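Local coordinates for Thiol:disulfide interchange protein DsbL (Escherichia coli, PDB 3C7M) that transfers its redox-active disulfide to other proteins and, with DsbI, mediates formation of an essential disulfide bond in AssT, at residues Y7-K12 against G170-Y175; K23-A28 against P55-T60; K94-A99 against D126-S131. All blocks are in the same frame, centred on the assembly; numbering follows the deposited sequence. Where two conformers were deposited one is given.

Contact 1. Residues Y7-K12 against G170-Y175; sequences YMVLEK and GKYLIY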
loop_
_atom_site.group_PDB
_atom_site.type_symbol
_atom_site.label_atom_id
_atom_site.label_comp_id
_atom_site.label_asym_id
_atom_site.label_seq_id
_atom_site.Cartn_x
_atom_site.Cartn_y
_atom_site.Cartn_z
ATOM N N TYR A 7 14.265 12.759 -4.366
ATOM C CA TYR A 7 12.930 12.654 -4.925
ATOM C C TYR A 7 12.930 13.131 -6.368
ATOM O O TYR A 7 13.902 13.725 -6.844
ATOM C CB TYR A 7 11.934 13.484 -4.101
ATOM C CG TYR A 7 12.133 14.982 -4.217
ATOM C CD1 TYR A 7 13.061 15.644 -3.413
ATOM C CD2 TYR A 7 11.404 15.733 -5.137
ATOM C CE1 TYR A 7 13.254 17.019 -3.521
ATOM C CE2 TYR A 7 11.588 17.108 -5.253
ATOM C CZ TYR A 7 12.517 17.742 -4.444
ATOM O OH TYR A 7 12.699 19.100 -4.560
ATOM N N MET A 8 11.827 12.865 -7.055
ATOM C CA MET A 8 11.580 13.408 -8.389
ATOM C C MET A 8 10.128 13.872 -8.481
ATOM O O MET A 8 9.298 13.539 -7.622
ATOM C CB MET A 8 11.942 12.394 -9.482
ATOM C CG MET A 8 11.197 11.061 -9.427
ATOM S SD MET A 8 9.553 11.081 -10.175
ATOM C CE MET A 8 9.930 11.321 -11.914
ATOM N N VAL A 9 9.828 14.663 -9.505
ATOM C CA VAL A 9 8.481 15.163 -9.725
ATOM C C VAL A 9 7.830 14.343 -10.833
ATOM O O VAL A 9 8.349 14.266 -11.949
ATOM C CB VAL A 9 8.468 16.666 -10.108
ATOM C CG1 VAL A 9 7.041 17.166 -10.262
ATOM C CG2 VAL A 9 9.210 17.496 -9.055
ATOM N N LEU A 10 6.697 13.722 -10.509
ATOM C CA LEU A 10 5.938 12.940 -11.480
ATOM C C LEU A 10 5.426 13.843 -12.592
ATOM O O LEU A 10 4.818 14.884 -12.326
ATOM C CB LEU A 10 4.748 12.236 -10.814
ATOM C CG LEU A 10 5.037 11.146 -9.773
ATOM C CD1 LEU A 10 3.751 10.705 -9.096
ATOM C CD2 LEU A 10 5.740 9.961 -10.400
ATOM N N GLU A 11 5.665 13.453 -13.841
ATOM C CA GLU A 11 5.152 14.238 -14.963
ATOM C C GLU A 11 3.635 14.089 -15.057
ATOM O O GLU A 11 2.931 15.034 -15.424
ATOM C CB GLU A 11 5.841 13.860 -16.280
ATOM C CG GLU A 11 5.533 14.809 -17.454
ATOM C CD GLU A 11 5.992 16.244 -17.217
ATOM O OE1 GLU A 11 6.973 16.457 -16.472
ATOM O OE2 GLU A 11 5.365 17.165 -17.782
ATOM N N LYS A 12 3.136 12.904 -14.712
ATOM C CA LYS A 12 1.697 12.697 -14.599
ATOM C C LYS A 12 1.375 12.383 -13.135
ATOM O O LYS A 12 1.540 11.246 -12.687
ATOM C CB LYS A 12 1.217 11.577 -15.527
ATOM C CG LYS A 12 -0.302 11.398 -15.545
ATOM C CD LYS A 12 -0.733 10.143 -16.287
ATOM C CE LYS A 12 -2.223 9.886 -16.098
ATOM N NZ LYS A 12 -2.674 8.614 -16.739
ATOM N N GLY A 170 0.446 13.363 -4.356
ATOM C CA GLY A 170 0.284 12.885 -5.727
ATOM C C GLY A 170 1.348 13.332 -6.713
ATOM O O GLY A 170 1.293 12.961 -7.875
ATOM N N LYS A 171 2.348 14.086 -6.251
ATOM C CA LYS A 171 3.262 14.795 -7.153
ATOM C C LYS A 171 4.734 14.441 -6.962
ATOM O O LYS A 171 5.491 14.337 -7.932
ATOM C CB LYS A 171 3.058 16.311 -7.008
ATOM C CG LYS A 171 4.001 17.189 -7.818
ATOM C CD LYS A 171 3.555 18.640 -7.783
ATOM C CE LYS A 171 4.484 19.522 -8.604
ATOM N NZ LYS A 171 4.027 20.938 -8.589
ATOM N N TYR A 172 5.142 14.254 -5.711
ATOM C CA TYR A 172 6.560 14.104 -5.398
ATOM C C TYR A 172 6.874 12.678 -5.002
ATOM O O TYR A 172 6.467 12.225 -3.936
ATOM C CB TYR A 172 6.961 15.081 -4.283
ATOM C CG TYR A 172 6.643 16.520 -4.628
ATOM C CD1 TYR A 172 7.447 17.233 -5.520
ATOM C CD2 TYR A 172 5.534 17.161 -4.078
ATOM C CE1 TYR A 172 7.154 18.556 -5.857
ATOM C CE2 TYR A 172 5.230 18.490 -4.413
ATOM C CZ TYR A 172 6.051 19.173 -5.302
ATOM O OH TYR A 172 5.768 20.486 -5.629
ATOM N N LEU A 173 7.589 11.977 -5.877
ATOM C CA LEU A 173 7.963 10.592 -5.651
ATOM C C LEU A 173 9.333 10.503 -4.985
ATOM O O LEU A 173 10.356 10.910 -5.553
ATOM C CB LEU A 173 7.953 9.812 -6.974
ATOM C CG LEU A 173 8.495 8.375 -6.994
ATOM C CD1 LEU A 173 7.853 7.493 -5.942
ATOM C CD2 LEU A 173 8.286 7.748 -8.364
ATOM N N ILE A 174 9.360 9.959 -3.775
ATOM C CA ILE A 174 10.631 9.753 -3.095
ATOM C C ILE A 174 11.425 8.633 -3.774
ATOM O O ILE A 174 10.845 7.648 -4.227
ATOM C CB ILE A 174 10.407 9.451 -1.599
ATOM C CG1 ILE A 174 9.738 10.668 -0.939
ATOM C CG2 ILE A 174 11.724 9.055 -0.902
ATOM C CD1 ILE A 174 9.217 10.428 0.470
ATOM N N TYR A 175 12.743 8.797 -3.883
ATOM C CA TYR A 175 13.581 7.692 -4.329
ATOM C C TYR A 175 13.855 6.772 -3.144
ATOM O O TYR A 175 14.569 7.142 -2.201
ATOM C CB TYR A 175 14.901 8.187 -4.951
ATOM C CG TYR A 175 14.753 8.676 -6.379
ATOM C CD1 TYR A 175 14.451 7.784 -7.410
ATOM C CD2 TYR A 175 14.908 10.023 -6.699
ATOM C CE1 TYR A 175 14.306 8.222 -8.720
ATOM C CE2 TYR A 175 14.769 10.472 -8.011
ATOM C CZ TYR A 175 14.461 9.566 -9.011
ATOM O OH TYR A 175 14.320 10.017 -10.309
#
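Strands 7-9 and 172-174 run antiparallel, their short axes 4.6 Å apart and their directions 154° from each other, at one margin of the mixed sheet of this DsbA-like thioredoxin fold. M8 and L173 form the hydrogen-bonded pair: M8 N donates to L173 O, in the carbonyl plane, and L173 N returns the bond to M8 O. Y7 with I174 and V9 with Y172 are the flanking non-hydrogen-bonded pairs. One step on, L10 N reaches K171 O at 2.9 Å, nearly along the C=O axis, so the ladder continues past the end of strand 7-9. K171 shares with Y172 a classic beta bulge against the next strand, 165-168.

The two faces differ. On that of Y7, V9 and Y172, CG2 of V9 lies 3.9 Å from CE1 of Y172, and the tyrosines stand side by side, both touching L192 of helix 182-193. The extended K171 chain runs along V9 CG1 and lays its own CG over one face of the Y172 ring. On the other face the M8 chain, bent at chi2 and chi3, turns SD back onto L173 CB at 3.8 Å, while L10 CD2 meets L173 CD2; I160 of helix 154-161 touches all three residues. Y175 crosses M8 at about a right angle, placing its OH 3.4 Å from M8 CG.

Contact 2. Residues K23-A28 against P55-T60; sequences KVFSYA and PFHLET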
loop_
_atom_site.group_PDB
_atom_site.type_symbol
_atom_site.label_atom_id
_atom_site.label_comp_id
_atom_site.label_asym_id
_atom_site.label_seq_id
_atom_site.Cartn_x
_atom_site.Cartn_y
_atom_site.Cartn_z
ATOM N N LYS A 23 1.556 5.187 -0.721
ATOM C CA LYS A 23 2.601 4.186 -0.859
ATOM C C LYS A 23 2.148 3.137 -1.856
ATOM O O LYS A 23 1.255 2.333 -1.559
ATOM C CB LYS A 23 2.956 3.531 0.476
ATOM C CG LYS A 23 4.100 2.527 0.339
ATOM C CD LYS A 23 4.167 1.559 1.496
ATOM C CE LYS A 23 2.909 0.702 1.515
ATOM N NZ LYS A 23 3.183 -0.644 2.066
ATOM N N VAL A 24 2.746 3.164 -3.041
ATOM C CA VAL A 24 2.489 2.121 -4.028
ATOM C C VAL A 24 3.295 0.894 -3.620
ATOM O O VAL A 24 4.501 0.980 -3.387
ATOM C CB VAL A 24 2.840 2.561 -5.465
ATOM C CG1 VAL A 24 2.444 1.464 -6.457
ATOM C CG2 VAL A 24 2.123 3.873 -5.800
ATOM N N PHE A 25 2.628 -0.248 -3.498
ATOM C CA PHE A 25 3.318 -1.456 -3.050
ATOM C C PHE A 25 2.718 -2.693 -3.689
ATOM O O PHE A 25 1.662 -2.627 -4.317
ATOM C CB PHE A 25 3.288 -1.570 -1.517
ATOM C CG PHE A 25 1.977 -2.066 -0.969
ATOM C CD1 PHE A 25 0.815 -1.283 -1.055
ATOM C CD2 PHE A 25 1.890 -3.331 -0.395
ATOM C CE1 PHE A 25 -0.406 -1.756 -0.566
ATOM C CE2 PHE A 25 0.671 -3.800 0.094
ATOM C CZ PHE A 25 -0.468 -3.008 0.009
ATOM N N SER A 26 3.421 -3.810 -3.532
ATOM C CA SER A 26 2.909 -5.124 -3.938
ATOM C C SER A 26 3.213 -6.134 -2.856
ATOM O O SER A 26 4.304 -6.121 -2.284
ATOM C CB SER A 26 3.581 -5.585 -5.233
ATOM O OG SER A 26 3.350 -6.970 -5.460
ATOM N N TYR A 27 2.264 -7.026 -2.586
ATOM C CA TYR A 27 2.490 -8.106 -1.630
ATOM C C TYR A 27 3.733 -8.936 -2.014
ATOM O O TYR A 27 4.397 -9.516 -1.146
ATOM C CB TYR A 27 1.250 -9.012 -1.542
ATOM C CG TYR A 27 1.132 -9.971 -2.708
ATOM C CD1 TYR A 27 0.612 -9.556 -3.932
ATOM C CD2 TYR A 27 1.568 -11.290 -2.588
ATOM C CE1 TYR A 27 0.531 -10.429 -5.015
ATOM C CE2 TYR A 27 1.482 -12.168 -3.654
ATOM C CZ TYR A 27 0.969 -11.738 -4.857
ATOM O OH TYR A 27 0.884 -12.622 -5.901
ATOM N N ALA A 28 4.036 -8.989 -3.312
ATOM C CA ALA A 28 5.090 -9.870 -3.834
ATOM C C ALA A 28 6.468 -9.208 -3.886
ATOM O O ALA A 28 7.437 -9.804 -4.369
ATOM C CB ALA A 28 4.696 -10.396 -5.198
ATOM N N PRO A 55 -2.324 3.636 1.144
ATOM C CA PRO A 55 -1.754 2.539 0.363
ATOM C C PRO A 55 -2.397 2.449 -1.018
ATOM O O PRO A 55 -3.610 2.610 -1.131
ATOM C CB PRO A 55 -2.132 1.296 1.176
ATOM C CG PRO A 55 -2.389 1.807 2.575
ATOM C CD PRO A 55 -3.007 3.153 2.360
ATOM N N PHE A 56 -1.579 2.210 -2.042
ATOM C CA PHE A 56 -2.040 1.905 -3.399
ATOM C C PHE A 56 -1.428 0.563 -3.757
ATOM O O PHE A 56 -0.210 0.450 -3.794
ATOM C CB PHE A 56 -1.495 2.948 -4.388
ATOM C CG PHE A 56 -2.439 4.088 -4.711
ATOM C CD1 PHE A 56 -3.149 4.765 -3.718
ATOM C CD2 PHE A 56 -2.534 4.533 -6.028
ATOM C CE1 PHE A 56 -4.005 5.835 -4.041
ATOM C CE2 PHE A 56 -3.367 5.593 -6.368
ATOM C CZ PHE A 56 -4.111 6.251 -5.366
ATOM N N HIS A 57 -2.240 -0.461 -4.014
ATOM C CA HIS A 57 -1.673 -1.746 -4.398
ATOM C C HIS A 57 -1.475 -1.836 -5.905
ATOM O O HIS A 57 -2.295 -1.327 -6.678
ATOM C CB HIS A 57 -2.508 -2.924 -3.877
ATOM C CG HIS A 57 -1.778 -4.231 -3.940
ATOM N ND1 HIS A 57 -2.071 -5.201 -4.874
ATOM C CD2 HIS A 57 -0.730 -4.700 -3.222
ATOM C CE1 HIS A 57 -1.238 -6.220 -4.719
ATOM N NE2 HIS A 57 -0.421 -5.943 -3.718
ATOM N N LEU A 58 -0.366 -2.458 -6.301
ATOM C CA LEU A 58 -0.025 -2.664 -7.709
ATOM C C LEU A 58 -0.514 -4.038 -8.143
ATOM O O LEU A 58 0.083 -5.055 -7.779
ATOM C CB LEU A 58 1.485 -2.541 -7.893
ATOM C CG LEU A 58 2.049 -2.803 -9.291
ATOM C CD1 LEU A 58 1.630 -1.724 -10.275
ATOM C CD2 LEU A 58 3.555 -2.903 -9.194
ATOM N N GLU A 59 -1.592 -4.066 -8.925
ATOM C CA GLU A 59 -2.266 -5.335 -9.248
ATOM C C GLU A 59 -1.546 -6.198 -10.291
ATOM O O GLU A 59 -1.896 -7.366 -10.481
ATOM C CB GLU A 59 -3.725 -5.098 -9.664
ATOM C CG GLU A 59 -3.888 -4.418 -11.004
ATOM C CD GLU A 59 -5.281 -4.587 -11.570
ATOM O OE1 GLU A 59 -5.706 -5.740 -11.797
ATOM O OE2 GLU A 59 -5.951 -3.570 -11.791
ATOM N N THR A 60 -0.548 -5.632 -10.961
ATOM C CA THR A 60 0.097 -6.315 -12.090
ATOM C C THR A 60 1.279 -7.197 -11.692
ATOM O O THR A 60 1.807 -7.948 -12.521
ATOM C CB THR A 60 0.546 -5.306 -13.161
ATOM O OG1 THR A 60 1.317 -4.283 -12.530
ATOM C CG2 THR A 60 -0.656 -4.669 -13.830
HETATM O O HOH W 1 0.967 -7.362 -6.606
#
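P55 pairs with K23 within the parallel ladder of strands 52-57 and 20-25, neighbours in the thioredoxin-fold sheet. Its CB rests 3.9 Å from CE1 of F25, the two side chains lying alongside each other. F56 then bonds in both directions: its N points almost straight at K23 O (179° at the hydrogen), though from above that carbonyl's plane, and its O accepts from F25 N nearly along the C=O axis. On the opposite face from P55 and F25, F56 CB meets V24 CG2 at 4.0 Å.

H57 makes both a ring contact and a side-chain hydrogen bond. With CG anti to the backbone N (chi1 -165°), it turns the edge of its imidazole to the face of F25, a T-shaped pair with planes at 74° and CD2 3.6 Å above the phenyl, toward its rim. In the imidazole plane, NE2 accepts from Y27 N at 3.1 Å. Since ND1 bonds S69 OG, both ring nitrogens are engaged and the ring's rotation is fixed; accepting at NE2 is consistent with a neutral ring protonated at ND1. L58 continues the ladder, its N bonding F25 O at 2.8 Å. S26 OG donates to a water that in turn donates to L58 O, and accepts from A28 N in an ST turn just before C29 and C32, the redox-active pair, reduced here.

Strand 20-25 lies between 52-57 and 165-168, where V24 bonds A165; helix 65-81 meets H57, helix 92-106 packs on F25, and helix 154-161 touches V24 and F56 on the reverse face.

Contact 3. Residues K94-A99 against D126-S131; sequences KKAKFA and DAAGMS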
loop_
_atom_site.group_PDB
_atom_site.type_symbol
_atom_site.label_atom_id
_atom_site.label_comp_id
_atom_site.label_asym_id
_atom_site.label_seq_id
_atom_site.Cartn_x
_atom_site.Cartn_y
_atom_site.Cartn_z
ATOM N N LYS A 94 -4.022 -4.281 7.936
ATOM C CA LYS A 94 -2.692 -4.571 8.451
ATOM C C LYS A 94 -2.481 -6.076 8.642
ATOM O O LYS A 94 -1.444 -6.625 8.258
ATOM C CB LYS A 94 -2.464 -3.830 9.763
ATOM C CG LYS A 94 -1.087 -4.036 10.330
ATOM C CD LYS A 94 -0.832 -3.126 11.518
ATOM C CE LYS A 94 0.381 -3.614 12.287
ATOM N NZ LYS A 94 0.834 -2.570 13.252
ATOM N N LYS A 95 -3.486 -6.742 9.197
ATOM C CA LYS A 95 -3.396 -8.174 9.443
ATOM C C LYS A 95 -3.259 -8.951 8.141
ATOM O O LYS A 95 -2.407 -9.840 8.031
ATOM C CB LYS A 95 -4.613 -8.652 10.228
ATOM C CG LYS A 95 -4.640 -8.145 11.663
ATOM C CD LYS A 95 -5.885 -8.605 12.398
ATOM C CE LYS A 95 -5.921 -8.061 13.822
ATOM N NZ LYS A 95 -7.191 -8.463 14.505
ATOM N N ALA A 96 -4.091 -8.617 7.156
ATOM C CA ALA A 96 -4.007 -9.289 5.864
ATOM C C ALA A 96 -2.676 -9.017 5.169
ATOM O O ALA A 96 -2.058 -9.936 4.619
ATOM C CB ALA A 96 -5.167 -8.889 4.962
ATOM N N LYS A 97 -2.232 -7.758 5.200
ATOM C CA LYS A 97 -0.997 -7.368 4.525
ATOM C C LYS A 97 0.194 -8.154 5.060
ATOM O O LYS A 97 0.972 -8.714 4.293
ATOM C CB LYS A 97 -0.758 -5.865 4.662
ATOM C CG LYS A 97 0.532 -5.384 3.996
ATOM C CD LYS A 97 0.746 -3.867 4.135
ATOM C CE LYS A 97 0.639 -3.396 5.573
ATOM N NZ LYS A 97 1.274 -2.045 5.785
ATOM N N PHE A 98 0.313 -8.233 6.379
ATOM C CA PHE A 98 1.440 -8.967 6.932
ATOM C C PHE A 98 1.319 -10.474 6.778
ATOM O O PHE A 98 2.345 -11.162 6.668
ATOM C CB PHE A 98 1.758 -8.524 8.355
ATOM C CG PHE A 98 2.508 -7.231 8.395
ATOM C CD1 PHE A 98 3.857 -7.188 8.046
ATOM C CD2 PHE A 98 1.861 -6.050 8.724
ATOM C CE1 PHE A 98 4.550 -5.989 8.049
ATOM C CE2 PHE A 98 2.554 -4.848 8.743
ATOM C CZ PHE A 98 3.900 -4.823 8.413
ATOM N N ALA A 99 0.086 -10.975 6.726
ATOM C CA ALA A 99 -0.130 -12.396 6.458
ATOM C C ALA A 99 0.371 -12.752 5.060
ATOM O O ALA A 99 1.013 -13.794 4.875
ATOM C CB ALA A 99 -1.594 -12.758 6.611
ATOM N N ASP A 126 -8.673 -14.932 6.461
ATOM C CA ASP A 126 -8.537 -15.604 7.760
ATOM C C ASP A 126 -7.728 -14.759 8.737
ATOM O O ASP A 126 -8.096 -14.625 9.903
ATOM C CB ASP A 126 -7.883 -16.977 7.607
ATOM C CG ASP A 126 -8.850 -18.042 7.103
ATOM O OD1 ASP A 126 -10.049 -17.752 6.887
ATOM O OD2 ASP A 126 -8.394 -19.189 6.925
ATOM N N ALA A 127 -6.632 -14.179 8.254
ATOM C CA ALA A 127 -5.774 -13.359 9.102
ATOM C C ALA A 127 -6.519 -12.108 9.568
ATOM O O ALA A 127 -6.347 -11.642 10.701
ATOM C CB ALA A 127 -4.507 -12.979 8.355
ATOM N N ALA A 128 -7.355 -11.571 8.688
ATOM C CA ALA A 128 -8.115 -10.369 8.998
ATOM C C ALA A 128 -9.359 -10.651 9.849
ATOM O O ALA A 128 -9.952 -9.725 10.411
ATOM C CB ALA A 128 -8.493 -9.653 7.723
ATOM N N GLY A 129 -9.752 -11.921 9.940
ATOM C CA GLY A 129 -10.980 -12.298 10.647
ATOM C C GLY A 129 -12.251 -11.977 9.876
ATOM O O GLY A 129 -13.314 -11.755 10.478
ATOM N N MET A 130 -12.156 -11.960 8.547
ATOM C CA MET A 130 -13.307 -11.693 7.694
ATOM C C MET A 130 -13.734 -12.966 6.985
ATOM O O MET A 130 -12.888 -13.737 6.510
ATOM C CB MET A 130 -13.002 -10.583 6.670
ATOM C CG MET A 130 -14.162 -10.305 5.706
ATOM S SD MET A 130 -13.867 -8.940 4.563
ATOM C CE MET A 130 -14.372 -7.538 5.544
ATOM N N SER A 131 -15.045 -13.189 6.922
ATOM C CA SER A 131 -15.587 -14.336 6.202
ATOM C C SER A 131 -15.540 -14.121 4.694
ATOM O O SER A 131 -15.585 -12.985 4.200
ATOM C CB SER A 131 -17.030 -14.644 6.644
ATOM O OG SER A 131 -17.936 -13.646 6.204
HETATM O O HOH W 2 -9.675 -8.985 13.235
#
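With CG anti to its carbonyl carbon (chi1 -69°) and every later torsion extended, K95 sends its side chain out from helix 92-106 across the C-terminal end of helix 117-128. CB and CD both pass 3.5 Å from A127 O, and NZ ends 2.8 Å from a water that donates to A128 O. Beneath this bridge the helices meet through alanines in the helical part of the DsbA-like fold. The methyls of A99 and A127 touch at 3.4 Å, tighter than usual van der Waals contact, whereas A96 CB and A128 CB are a looser 4.4 Å apart. L75 of helix 65-81 touches both A96 and A128 on the buried side.

Helix 117-128 ends here in a Schellman motif: G129, at positive phi (75°), turns the chain so that its N bonds D126 O and M130 N bonds a carbonyl five residues back in the helix. A128 O also accepts from Q92 NE2.

No direct hydrogen bond joins the two segments. Small methyls allow the backbones to come close, with the CA atoms of K95 and A128 5.2 Å apart, and the lysine ammonium, through its water, would complement the partial negative charge expected at a helix C-terminus.

The three contacts illustrate how contact chemistry follows position in a fold. Contacts 1 and 2 belong to the same sheet, at its two outer strands: one pairs strand 7-9 antiparallel, the other pairs strand 52-57 parallel, and the centres of the two contacts are about 17 Å apart. Contact 2 lies deepest, its centre about 5 Å from that of the chain, and adds ring and imidazole chemistry to its backbone ladder; contact 1, largely buried yet peripheral, adds mainly apolar side-chain packing. Contact 3, partly buried, where one helix meets the end of another, has methyl packing and a water bridge instead. It touches contact 2, where K97 CD lies 4.0 Å from F25 CE2, while contact 1 lies across the chain's centre.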